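Local coordinates for protein putative glutaryl-CoA dehydrogenase (Thermus thermophilus, PDB 2EBA) that belongs to the acyl-CoA dehydrogenase family of flavoproteins and binds flavin-adenine dinucleotide, as a tetramer of identical subunits, at residues G41-T45 against G88-F92; M290-E296 against K328-A332. The contacts are given in a common frame with arbitrary orientation. Residue numbers count along the deposited sequence, not the author numbering.

Contact 1: residues G41-T45 against G88-F92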
# COMPACT_ATOMS: atom_id res chain seq x y z
N GLY A 41 9.26 23.76 -22.41
CA GLY A 41 8.29 22.93 -23.10
C GLY A 41 8.52 22.75 -24.58
O GLY A 41 7.60 22.89 -25.37
N VAL A 42 9.75 22.43 -24.97
CA VAL A 42 10.03 22.21 -26.37
C VAL A 42 10.68 20.86 -26.63
O VAL A 42 11.41 20.34 -25.79
CB VAL A 42 10.93 23.34 -26.93
CG1 VAL A 42 12.27 23.36 -26.20
CG2 VAL A 42 11.12 23.15 -28.44
N PHE A 43 10.39 20.29 -27.80
CA PHE A 43 10.98 19.03 -28.21
C PHE A 43 12.13 19.39 -29.13
O PHE A 43 11.96 20.18 -30.06
CB PHE A 43 9.99 18.15 -28.97
CG PHE A 43 10.59 16.83 -29.40
CD1 PHE A 43 10.66 15.78 -28.51
CD2 PHE A 43 11.14 16.67 -30.66
CE1 PHE A 43 11.28 14.58 -28.85
CE2 PHE A 43 11.77 15.47 -31.02
CZ PHE A 43 11.84 14.43 -30.11
N PRO A 44 13.31 18.82 -28.89
CA PRO A 44 14.50 19.07 -29.70
C PRO A 44 14.50 18.38 -31.05
O PRO A 44 15.06 17.30 -31.19
CB PRO A 44 15.62 18.58 -28.80
CG PRO A 44 14.97 17.41 -28.11
CD PRO A 44 13.63 17.95 -27.74
N THR A 45 13.87 19.00 -32.04
CA THR A 45 13.80 18.42 -33.38
C THR A 45 15.15 18.08 -33.98
O THR A 45 15.27 17.08 -34.69
CB THR A 45 13.03 19.36 -34.36
OG1 THR A 45 13.69 20.63 -34.46
CG2 THR A 45 11.62 19.57 -33.88
N GLY A 88 9.99 12.05 -22.90
CA GLY A 88 9.60 12.69 -24.14
C GLY A 88 10.47 12.25 -25.29
O GLY A 88 10.01 12.09 -26.43
N LEU A 89 11.75 12.06 -25.01
CA LEU A 89 12.67 11.65 -26.05
C LEU A 89 12.36 10.22 -26.46
O LEU A 89 12.46 9.88 -27.64
CB LEU A 89 14.12 11.75 -25.55
CG LEU A 89 14.64 13.14 -25.13
CD1 LEU A 89 16.09 13.05 -24.71
CD2 LEU A 89 14.48 14.13 -26.28
N ARG A 90 11.96 9.40 -25.50
CA ARG A 90 11.63 8.00 -25.77
C ARG A 90 10.31 7.91 -26.53
O ARG A 90 10.13 7.06 -27.41
CB ARG A 90 11.54 7.23 -24.44
CG ARG A 90 11.53 5.69 -24.55
CD ARG A 90 10.12 5.14 -24.79
NE ARG A 90 9.21 5.55 -23.73
CZ ARG A 90 7.95 5.92 -23.91
NH1 ARG A 90 7.42 5.93 -25.13
NH2 ARG A 90 7.22 6.31 -22.87
N SER A 91 9.39 8.81 -26.19
CA SER A 91 8.07 8.87 -26.82
C SER A 91 8.19 9.07 -28.32
O SER A 91 7.50 8.41 -29.10
CB SER A 91 7.26 10.02 -26.22
OG SER A 91 6.95 9.75 -24.86
N PHE A 92 9.05 9.99 -28.74
CA PHE A 92 9.22 10.23 -30.16
C PHE A 92 9.62 8.94 -30.86
O PHE A 92 9.03 8.57 -31.87
CB PHE A 92 10.28 11.32 -30.41
CG PHE A 92 10.55 11.56 -31.87
CD1 PHE A 92 11.52 10.83 -32.56
CD2 PHE A 92 9.77 12.47 -32.59
CE1 PHE A 92 11.71 10.99 -33.93
CE2 PHE A 92 9.95 12.64 -33.97
CZ PHE A 92 10.91 11.90 -34.64

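Contact 2: residues M290-E296 against K328-A332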
# COMPACT_ATOMS: atom_id res chain seq x y z
N MET A 290 13.26 0.57 -4.49
CA MET A 290 13.63 1.04 -5.81
C MET A 290 14.49 0.01 -6.55
O MET A 290 14.26 -0.26 -7.73
CB MET A 290 14.38 2.37 -5.72
CG MET A 290 13.52 3.53 -5.24
SD MET A 290 14.41 5.10 -5.23
CE MET A 290 14.44 5.48 -6.98
N LEU A 291 15.46 -0.55 -5.85
CA LEU A 291 16.34 -1.53 -6.45
C LEU A 291 15.59 -2.82 -6.78
O LEU A 291 15.78 -3.40 -7.85
CB LEU A 291 17.51 -1.83 -5.51
CG LEU A 291 18.60 -2.75 -6.07
CD1 LEU A 291 19.34 -2.06 -7.20
CD2 LEU A 291 19.55 -3.12 -4.97
N ALA A 292 14.74 -3.26 -5.87
CA ALA A 292 13.97 -4.48 -6.07
C ALA A 292 13.11 -4.34 -7.31
O ALA A 292 13.10 -5.21 -8.18
CB ALA A 292 13.09 -4.77 -4.85
N TRP A 293 12.38 -3.24 -7.40
CA TRP A 293 11.52 -3.02 -8.55
C TRP A 293 12.28 -3.01 -9.86
O TRP A 293 11.85 -3.59 -10.85
CB TRP A 293 10.76 -1.71 -8.38
CG TRP A 293 9.71 -1.77 -7.33
CD1 TRP A 293 9.07 -2.87 -6.89
CD2 TRP A 293 9.12 -0.66 -6.66
NE1 TRP A 293 8.10 -2.52 -5.97
CE2 TRP A 293 8.12 -1.16 -5.81
CE3 TRP A 293 9.34 0.73 -6.69
CZ2 TRP A 293 7.33 -0.34 -5.00
CZ3 TRP A 293 8.56 1.55 -5.88
CH2 TRP A 293 7.57 1.01 -5.05
N HIS A 294 13.42 -2.33 -9.87
CA HIS A 294 14.23 -2.25 -11.06
C HIS A 294 14.68 -3.61 -11.55
O HIS A 294 14.66 -3.89 -12.73
CB HIS A 294 15.43 -1.35 -10.82
CG HIS A 294 16.27 -1.12 -12.04
ND1 HIS A 294 17.29 -1.97 -12.41
CD2 HIS A 294 16.23 -0.14 -12.98
CE1 HIS A 294 17.84 -1.52 -13.53
NE2 HIS A 294 17.21 -0.42 -13.89
N THR A 295 15.09 -4.47 -10.62
CA THR A 295 15.54 -5.81 -10.95
C THR A 295 14.39 -6.63 -11.53
O THR A 295 14.56 -7.35 -12.51
CB THR A 295 16.10 -6.51 -9.69
OG1 THR A 295 17.18 -5.73 -9.16
CG2 THR A 295 16.59 -7.91 -10.01
N GLU A 296 13.22 -6.51 -10.91
CA GLU A 296 12.03 -7.22 -11.36
C GLU A 296 11.65 -6.73 -12.75
O GLU A 296 11.32 -7.52 -13.63
CB GLU A 296 10.88 -6.96 -10.39
CG GLU A 296 11.04 -7.66 -9.06
CD GLU A 296 10.00 -7.26 -8.03
OE1 GLU A 296 9.89 -7.96 -7.01
OE2 GLU A 296 9.32 -6.24 -8.24
N LYS A 328 5.76 1.02 -11.08
CA LYS A 328 6.94 1.00 -10.21
C LYS A 328 7.80 2.24 -10.41
O LYS A 328 8.24 2.84 -9.45
CB LYS A 328 7.76 -0.27 -10.46
CG LYS A 328 7.06 -1.52 -9.95
CD LYS A 328 7.76 -2.80 -10.33
CE LYS A 328 6.95 -3.97 -9.84
NZ LYS A 328 7.62 -5.24 -10.22
N ALA A 329 8.02 2.62 -11.66
CA ALA A 329 8.82 3.79 -11.95
C ALA A 329 8.10 5.05 -11.45
O ALA A 329 8.74 5.98 -10.98
CB ALA A 329 9.09 3.89 -13.46
N LEU A 330 6.78 5.10 -11.57
CA LEU A 330 6.06 6.27 -11.08
C LEU A 330 6.19 6.29 -9.55
O LEU A 330 6.49 7.32 -8.95
CB LEU A 330 4.58 6.22 -11.49
CG LEU A 330 3.67 7.38 -11.03
CD1 LEU A 330 4.18 8.72 -11.55
CD2 LEU A 330 2.28 7.15 -11.52
N GLN A 331 5.98 5.15 -8.91
CA GLN A 331 6.09 5.11 -7.46
C GLN A 331 7.51 5.50 -7.01
O GLN A 331 7.69 6.23 -6.04
CB GLN A 331 5.73 3.72 -6.96
CG GLN A 331 4.28 3.31 -7.21
CD GLN A 331 4.04 1.83 -6.93
OE1 GLN A 331 4.45 0.95 -7.69
NE2 GLN A 331 3.37 1.54 -5.81
N ALA A 332 8.51 5.02 -7.73
CA ALA A 332 9.90 5.31 -7.38
C ALA A 332 10.25 6.77 -7.58
O ALA A 332 11.08 7.32 -6.85
CB ALA A 332 10.84 4.44 -8.20

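Contact 1: residues G41-T45 against G88-F92
No hydrogen bond links the loop 41-45 to the helical segment 88-92; the contact is largely apolar, burying 180 Å² in all. Phe43 makes the largest single contribution, 77 Å². Its CA-to-CB bond points toward the helix, and its ring lies against the backbone at Gly88: Phe43 CE1 lies 3.7 Å from Gly88 O, with that carbonyl oxygen near the ring plane, at the edge. The aromatic pair Phe43-Phe92 has planes inclined by 26° and centroids 5.3 Å apart, slid so far that the rings barely overlap; the closest approach is Phe43 CZ to Phe92 CB, 3.5 Å. Apolar side-chain contacts complete the set, with Leu89 CD2 lying 4.1 Å from Phe43 CE1 and 3.8 Å from Pro44 CG. Pro44 centres an inverse gamma turn. Gly41, with positive phi, ends the preceding helix in a Schellman motif. Within the N-terminal helical part of the acyl-CoA dehydrogenase fold, the loop joins helices 31-39 and 48-54 over the start of helix 87-107, with Trp37 against Pro44 and Ile48 touching both phenylalanines.

Contact 2: residues M290-E296 against K328-A332
Lys328 NZ donates to Glu296 OE2 at 2.8 Å, a hydrogen-bonded salt bridge and the one polar bond between these two helical segments. Both charges have further partners across the subunit interface: Glu296 OE1 pairs with Lys328 of the second subunit and accepts from Gln324 NE2 of that subunit, while Lys328 NZ also meets Glu296 of the second subunit. Each carboxylate oxygen therefore has a basic partner, and the exchange is reciprocal. Backbone bonds within the segments include Glu296 N to Ala292 O at 3.0 Å and Ala332 N to Lys328 O at 2.8 Å. His294 NE2 is hydrogen-bonded to Tyr80 OH. The rest is van der Waals and CH-pi packing, mostly on Trp293. Lys328 CG sits 3.9 Å from the centroid of its five-membered ring, 15° off the normal, a CH-pi contact, and Trp293 CZ3 reaches Gln331 CB at 3.7 Å. Met290 CE lies 3.9 Å from Ala332 CB. The axes of the two short segments approach to 10.1 Å, with 160° between their N-to-C directions, nearly antiparallel. In the helical C-terminal domain, helix 281-309 packs against helix 315-340, with helix 235-269 beside Met290 and His294, and helix 351-361 against Ala329 and Leu330.

Overall arrangement
Contact 1 is complete in the sequence before contact 2 begins; the first belongs to the N-terminal and the second to the C-terminal acyl-CoA dehydrogenase domain. Their centres are 24 Å apart and their nearest atoms about 10 Å, so they do not touch. Contact 1 lies nearer the centre of the chain, 11 Å away against 18 Å for contact 2. Neither packs directly on flavin: the side chain of Met290 is about 11 Å from a bound FAD, and residue Gly88 about 9 Å from one. Their settings differ too, since contact 1 is touched by no other chain of the assembly, whereas contact 2 takes part in a subunit interface of the tetramer.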